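Apicoplast TIC22, putative (Plasmodium falciparum 3D7, PDB 4E6Z) probably acts as an essential chaperone for protein import into the apicoplast, the relict plastid of the malaria parasite. Local coordinates at residues A[85-90]-A[129-134]; A[179-184]-A[236-241]. All coordinates share one frame; numbering follows the deposited sequence.

Both contacts lie toward the periphery of the chain, on opposite sides of its centre, with their centres 33 Å apart and nearest atoms about 17 Å apart. Each sets an irregular loop against side chains on one side of a strand, but in different sheets: interaction 1 meets strand 129-134 of the two-stranded antiparallel sheet, interaction 2 the outermost strand 238-242 of a four-stranded mixed sheet. Interaction 1 is a surface contact and largely polar, a lysine ammonium and an imidazole face gathered round one serine. Interaction 2 is partly buried and mainly apolar, built on a tyrosine ring, with a single water joining the two backbones.

Interaction 1 of 2, residues A[85-90]-A[129-134]; sequences YNSSPY and KIHNIT
The hydroxyl of S87 accepts a hydrogen bond from the ammonium group of K129, NZ to OG 2.8 Å, and this is the one hydrogen bond between 85-90 and 129-134. K129 reaches it with CG set between its own backbone N and carbonyl carbon (chi1 73°); the chain then runs extended to CE and bends at the last torsion, which brings NZ to the serine. The backbone O of Y85 lies farther from the same nitrogen, 3.7 Å from K129 NZ, too long for a bond but probably a mild electrostatic attraction. S87 also covers one face of the H131 imidazole. Its CB stands 4.2 Å from the ring centroid, almost exactly on the ring normal, in a CH-pi contact, while OG lies above that face, offset toward the rim, 4.1 Å from H131 ND1. The loop 85-90 leaves strand 78-83, which pairs antiparallel with 129-134 through backbone bonds such as K129 with T83 and H131 with L81. K129 and H131, two apart on the strand, therefore point their side chains to the same side, where S87 of the loop following strand 78-83 meets them. N84 OD1, at the start of the loop, accepts a hydrogen bond from S88 N. On the other side of the strand, I130 packs on helices 106-119 and 261-272.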
loop_
_atom_site.group_PDB
_atom_site.type_symbol
_atom_site.label_atom_id
_atom_site.label_comp_id
_atom_site.label_asym_id
_atom_site.label_seq_id
_atom_site.Cartn_x
_atom_site.Cartn_y
_atom_site.Cartn_z
ATOM N N TYR A 85 -3.633 21.420 -8.062
ATOM C CA TYR A 85 -4.456 21.921 -6.965
ATOM C C TYR A 85 -5.938 21.566 -7.105
ATOM O O TYR A 85 -6.695 21.644 -6.137
ATOM C CB TYR A 85 -4.261 23.428 -6.795
ATOM C CG TYR A 85 -3.014 23.788 -6.018
ATOM C CD1 TYR A 85 -1.835 23.073 -6.188
ATOM C CD2 TYR A 85 -3.014 24.846 -5.120
ATOM C CE1 TYR A 85 -0.695 23.397 -5.479
ATOM C CE2 TYR A 85 -1.878 25.180 -4.410
ATOM C CZ TYR A 85 -0.721 24.451 -4.593
ATOM O OH TYR A 85 0.415 24.779 -3.887
ATOM N N ASN A 86 -6.345 21.175 -8.308
ATOM C CA ASN A 86 -7.696 20.666 -8.532
ATOM C C ASN A 86 -7.801 19.191 -8.162
ATOM O O ASN A 86 -8.871 18.586 -8.263
ATOM C CB ASN A 86 -8.118 20.876 -9.986
ATOM C CG ASN A 86 -8.927 22.138 -10.178
ATOM O OD1 ASN A 86 -9.814 22.445 -9.380
ATOM N ND2 ASN A 86 -8.631 22.877 -11.239
ATOM N N SER A 87 -6.675 18.625 -7.739
ATOM C CA SER A 87 -6.595 17.227 -7.330
ATOM C C SER A 87 -6.612 16.263 -8.515
ATOM O O SER A 87 -6.947 15.093 -8.368
ATOM C CB SER A 87 -7.702 16.885 -6.332
ATOM O OG SER A 87 -7.558 17.649 -5.147
ATOM N N SER A 88 -6.242 16.759 -9.691
ATOM C CA SER A 88 -6.109 15.898 -10.860
ATOM C C SER A 88 -4.678 15.391 -10.996
ATOM O O SER A 88 -3.728 16.164 -10.872
ATOM C CB SER A 88 -6.538 16.632 -12.129
ATOM O OG SER A 88 -7.940 16.545 -12.305
ATOM N N PRO A 89 -4.526 14.083 -11.254
ATOM C CA PRO A 89 -3.224 13.418 -11.367
ATOM C C PRO A 89 -2.464 13.829 -12.619
ATOM O O PRO A 89 -3.068 14.179 -13.629
ATOM C CB PRO A 89 -3.594 11.931 -11.472
ATOM C CG PRO A 89 -5.023 11.842 -11.031
ATOM C CD PRO A 89 -5.641 13.136 -11.410
ATOM N N TYR A 90 -1.141 13.778 -12.546
ATOM C CA TYR A 90 -0.301 13.989 -13.711
ATOM C C TYR A 90 -0.107 12.690 -14.480
ATOM O O TYR A 90 0.287 11.675 -13.913
ATOM C CB TYR A 90 1.040 14.581 -13.293
ATOM C CG TYR A 90 0.904 16.010 -12.832
ATOM C CD1 TYR A 90 0.951 17.059 -13.744
ATOM C CD2 TYR A 90 0.694 16.312 -11.494
ATOM C CE1 TYR A 90 0.802 18.377 -13.330
ATOM C CE2 TYR A 90 0.555 17.624 -11.070
ATOM C CZ TYR A 90 0.605 18.651 -11.989
ATOM O OH TYR A 90 0.466 19.952 -11.564
ATOM N N LYS A 129 0.792 18.865 -5.291
ATOM C CA LYS A 129 0.579 18.454 -3.914
ATOM C C LYS A 129 0.379 16.949 -3.870
ATOM O O LYS A 129 0.220 16.301 -4.908
ATOM C CB LYS A 129 -0.665 19.139 -3.335
ATOM C CG LYS A 129 -1.968 18.584 -3.891
ATOM C CD LYS A 129 -3.183 19.101 -3.143
ATOM C CE LYS A 129 -4.409 18.261 -3.475
ATOM N NZ LYS A 129 -5.609 19.100 -3.750
ATOM N N ILE A 130 0.378 16.401 -2.660
ATOM C CA ILE A 130 0.079 14.994 -2.453
ATOM C C ILE A 130 -1.406 14.873 -2.158
ATOM O O ILE A 130 -1.947 15.621 -1.347
ATOM C CB ILE A 130 0.872 14.422 -1.264
ATOM C CG1 ILE A 130 2.372 14.683 -1.445
ATOM C CG2 ILE A 130 0.574 12.930 -1.077
ATOM C CD1 ILE A 130 2.987 13.971 -2.627
ATOM N N HIS A 131 -2.066 13.938 -2.826
ATOM C CA HIS A 131 -3.484 13.710 -2.602
ATOM C C HIS A 131 -3.738 12.256 -2.207
ATOM O O HIS A 131 -3.115 11.339 -2.740
ATOM C CB HIS A 131 -4.283 14.076 -3.849
ATOM C CG HIS A 131 -5.756 13.895 -3.692
ATOM N ND1 HIS A 131 -6.489 14.554 -2.726
ATOM C CD2 HIS A 131 -6.644 13.141 -4.384
ATOM C CE1 HIS A 131 -7.756 14.200 -2.820
ATOM N NE2 HIS A 131 -7.878 13.344 -3.821
ATOM N N ASN A 132 -4.655 12.048 -1.271
ATOM C CA ASN A 132 -4.906 10.704 -0.770
ATOM C C ASN A 132 -6.223 10.102 -1.244
ATOM O O ASN A 132 -7.259 10.761 -1.240
ATOM C CB ASN A 132 -4.834 10.679 0.761
ATOM C CG ASN A 132 -5.876 11.572 1.407
ATOM O OD1 ASN A 132 -5.840 12.795 1.267
ATOM N ND2 ASN A 132 -6.818 10.961 2.114
ATOM N N ILE A 133 -6.159 8.847 -1.674
ATOM C CA ILE A 133 -7.344 8.029 -1.889
ATOM C C ILE A 133 -7.184 6.760 -1.047
ATOM O O ILE A 133 -6.340 6.716 -0.151
ATOM C CB ILE A 133 -7.526 7.671 -3.378
ATOM C CG1 ILE A 133 -6.355 6.814 -3.864
ATOM C CG2 ILE A 133 -7.639 8.939 -4.221
ATOM C CD1 ILE A 133 -6.534 6.257 -5.256
ATOM N N THR A 134 -7.983 5.735 -1.322
ATOM C CA THR A 134 -7.847 4.469 -0.607
ATOM C C THR A 134 -7.559 3.316 -1.562
ATOM O O THR A 134 -7.726 3.447 -2.778
ATOM C CB THR A 134 -9.111 4.130 0.202
ATOM O OG1 THR A 134 -10.158 3.728 -0.688
ATOM C CG2 THR A 134 -9.556 5.329 1.014
#

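Interaction 2 of 2, residues A[179-184]-A[236-241]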
loop_
_atom_site.group_PDB
_atom_site.type_symbol
_atom_site.label_atom_id
_atom_site.label_comp_id
_atom_site.label_asym_id
_atom_site.label_seq_id
_atom_site.Cartn_x
_atom_site.Cartn_y
_atom_site.Cartn_z
ATOM N N LEU A 179 12.504 -8.817 0.531
ATOM C CA LEU A 179 13.484 -9.627 -0.189
ATOM C C LEU A 179 14.166 -10.628 0.728
ATOM O O LEU A 179 14.433 -11.761 0.332
ATOM C CB LEU A 179 14.532 -8.743 -0.859
ATOM C CG LEU A 179 14.070 -8.065 -2.144
ATOM C CD1 LEU A 179 15.217 -7.301 -2.776
ATOM C CD2 LEU A 179 13.521 -9.108 -3.100
ATOM N N TYR A 180 14.443 -10.199 1.953
ATOM C CA TYR A 180 15.072 -11.048 2.954
ATOM C C TYR A 180 14.330 -12.374 3.093
ATOM O O TYR A 180 14.946 -13.434 3.186
ATOM C CB TYR A 180 15.109 -10.313 4.298
ATOM C CG TYR A 180 15.746 -11.084 5.431
ATOM C CD1 TYR A 180 14.968 -11.751 6.366
ATOM C CD2 TYR A 180 17.128 -11.141 5.571
ATOM C CE1 TYR A 180 15.545 -12.452 7.407
ATOM C CE2 TYR A 180 17.714 -11.839 6.608
ATOM C CZ TYR A 180 16.917 -12.494 7.523
ATOM O OH TYR A 180 17.489 -13.194 8.560
ATOM N N TYR A 181 13.003 -12.306 3.084
ATOM C CA TYR A 181 12.162 -13.465 3.360
ATOM C C TYR A 181 11.827 -14.302 2.127
ATOM O O TYR A 181 11.143 -15.319 2.226
ATOM C CB TYR A 181 10.886 -13.022 4.078
ATOM C CG TYR A 181 11.179 -12.324 5.384
ATOM C CD1 TYR A 181 11.438 -13.054 6.544
ATOM C CD2 TYR A 181 11.219 -10.939 5.456
ATOM C CE1 TYR A 181 11.716 -12.416 7.740
ATOM C CE2 TYR A 181 11.497 -10.291 6.642
ATOM C CZ TYR A 181 11.746 -11.030 7.782
ATOM O OH TYR A 181 12.021 -10.376 8.961
ATOM N N LEU A 182 12.316 -13.878 0.969
ATOM C CA LEU A 182 12.120 -14.644 -0.254
ATOM C C LEU A 182 13.400 -15.378 -0.644
ATOM O O LEU A 182 14.506 -14.879 -0.425
ATOM C CB LEU A 182 11.677 -13.729 -1.398
ATOM C CG LEU A 182 10.219 -13.265 -1.477
ATOM C CD1 LEU A 182 9.418 -13.705 -0.265
ATOM C CD2 LEU A 182 10.152 -11.753 -1.647
ATOM N N SER A 183 13.250 -16.567 -1.217
ATOM C CA SER A 183 14.398 -17.294 -1.742
ATOM C C SER A 183 14.782 -16.697 -3.091
ATOM O O SER A 183 14.037 -15.892 -3.650
ATOM C CB SER A 183 14.092 -18.788 -1.873
ATOM O OG SER A 183 13.040 -19.020 -2.789
ATOM N N PHE A 184 15.941 -17.086 -3.609
ATOM C CA PHE A 184 16.457 -16.491 -4.837
ATOM C C PHE A 184 15.417 -16.444 -5.954
ATOM O O PHE A 184 15.215 -15.403 -6.580
ATOM C CB PHE A 184 17.712 -17.225 -5.316
ATOM C CG PHE A 184 18.309 -16.646 -6.567
ATOM C CD1 PHE A 184 17.940 -17.124 -7.813
ATOM C CD2 PHE A 184 19.235 -15.618 -6.497
ATOM C CE1 PHE A 184 18.484 -16.590 -8.965
ATOM C CE2 PHE A 184 19.784 -15.081 -7.646
ATOM C CZ PHE A 184 19.408 -15.568 -8.882
ATOM N N TYR A 236 7.931 -16.731 16.118
ATOM C CA TYR A 236 7.126 -15.964 15.176
ATOM C C TYR A 236 7.779 -15.924 13.804
ATOM O O TYR A 236 8.421 -14.941 13.430
ATOM C CB TYR A 236 6.866 -14.556 15.701
ATOM C CG TYR A 236 5.889 -14.545 16.845
ATOM C CD1 TYR A 236 4.521 -14.583 16.608
ATOM C CD2 TYR A 236 6.328 -14.521 18.160
ATOM C CE1 TYR A 236 3.621 -14.586 17.649
ATOM C CE2 TYR A 236 5.434 -14.526 19.210
ATOM C CZ TYR A 236 4.081 -14.557 18.945
ATOM O OH TYR A 236 3.179 -14.556 19.979
ATOM N N LYS A 237 7.616 -17.018 13.069
ATOM C CA LYS A 237 8.110 -17.110 11.706
ATOM C C LYS A 237 7.454 -16.027 10.850
ATOM O O LYS A 237 6.249 -16.058 10.597
ATOM C CB LYS A 237 7.813 -18.501 11.140
ATOM C CG LYS A 237 8.990 -19.174 10.457
ATOM C CD LYS A 237 9.077 -18.808 8.989
ATOM C CE LYS A 237 10.179 -19.600 8.303
ATOM N NZ LYS A 237 10.210 -19.362 6.835
ATOM N N ILE A 238 8.254 -15.058 10.422
ATOM C CA ILE A 238 7.759 -13.980 9.575
ATOM C C ILE A 238 7.682 -14.445 8.124
ATOM O O ILE A 238 8.652 -14.970 7.578
ATOM C CB ILE A 238 8.651 -12.732 9.684
ATOM C CG1 ILE A 238 8.574 -12.155 11.100
ATOM C CG2 ILE A 238 8.259 -11.687 8.634
ATOM C CD1 ILE A 238 9.503 -10.983 11.333
ATOM N N LYS A 239 6.519 -14.265 7.509
ATOM C CA LYS A 239 6.323 -14.672 6.124
ATOM C C LYS A 239 5.771 -13.533 5.268
ATOM O O LYS A 239 5.111 -12.625 5.771
ATOM C CB LYS A 239 5.414 -15.897 6.050
ATOM C CG LYS A 239 5.996 -17.115 6.745
ATOM C CD LYS A 239 5.132 -18.347 6.558
ATOM C CE LYS A 239 5.809 -19.572 7.158
ATOM N NZ LYS A 239 4.987 -20.808 7.021
ATOM N N VAL A 240 6.055 -13.592 3.971
ATOM C CA VAL A 240 5.618 -12.556 3.044
ATOM C C VAL A 240 4.535 -13.091 2.117
ATOM O O VAL A 240 4.616 -14.221 1.637
ATOM C CB VAL A 240 6.798 -12.019 2.204
ATOM C CG1 VAL A 240 6.312 -11.023 1.154
ATOM C CG2 VAL A 240 7.832 -11.375 3.105
ATOM N N LEU A 241 3.516 -12.276 1.874
ATOM C CA LEU A 241 2.452 -12.650 0.956
ATOM C C LEU A 241 2.247 -11.574 -0.102
ATOM O O LEU A 241 2.666 -10.427 0.068
ATOM C CB LEU A 241 1.149 -12.904 1.716
ATOM C CG LEU A 241 1.149 -14.099 2.673
ATOM C CD1 LEU A 241 -0.108 -14.108 3.519
ATOM C CD2 LEU A 241 1.287 -15.403 1.902
HETATM O O HOH W 1 8.090 -15.751 2.902
#
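Apolar packing of a tyrosine ring and a leucine against an edge strand joins the loop after helix 172-179 to strand 238-242, the outermost strand of a four-stranded mixed sheet. Y181 carries most of it. I238 lies across one face of its ring, with CG2 in a CH-pi contact, 3.8 Å from the ring centroid and 20° off the normal, displaced toward the CE1-CZ side. I238 CB adds a second touch, 3.6 Å from Y181 CE1, and the isoleucine's longer branch reaches past the hydroxyl end of the ring, CD1 3.5 Å from Y181 OH. The opposite face of the ring is covered by CD1 of Y180, so the ring is held between its sequence neighbour and the strand. Nearer the backbone, V240 presses its CG2 methyl on Y181 CB at 3.6 Å. The valine has CG1 anti to its backbone N (chi1 175°), which leaves CG2 beside that N and directed at the tyrosine. L182 meets the same residue from farther along the loop, CD1 lying 4.0 Å from V240 CB. I238 and V240 alternate with K239 along the strand, and so share one side of it. The backbones are linked by a water that donates to Y181 O and accepts from V240 N, 3.2 Å from each of these two atoms. The loop itself is shaped by a type I beta turn from L179 to L182, closed by L182 N to L179 O. Strand 238-242 is bonded to strand 193-203; the K239 side chain, which leaves the strand away from the loop, forms a salt bridge with E198 of that strand, while Y181 rests on K220 of helix 216-227.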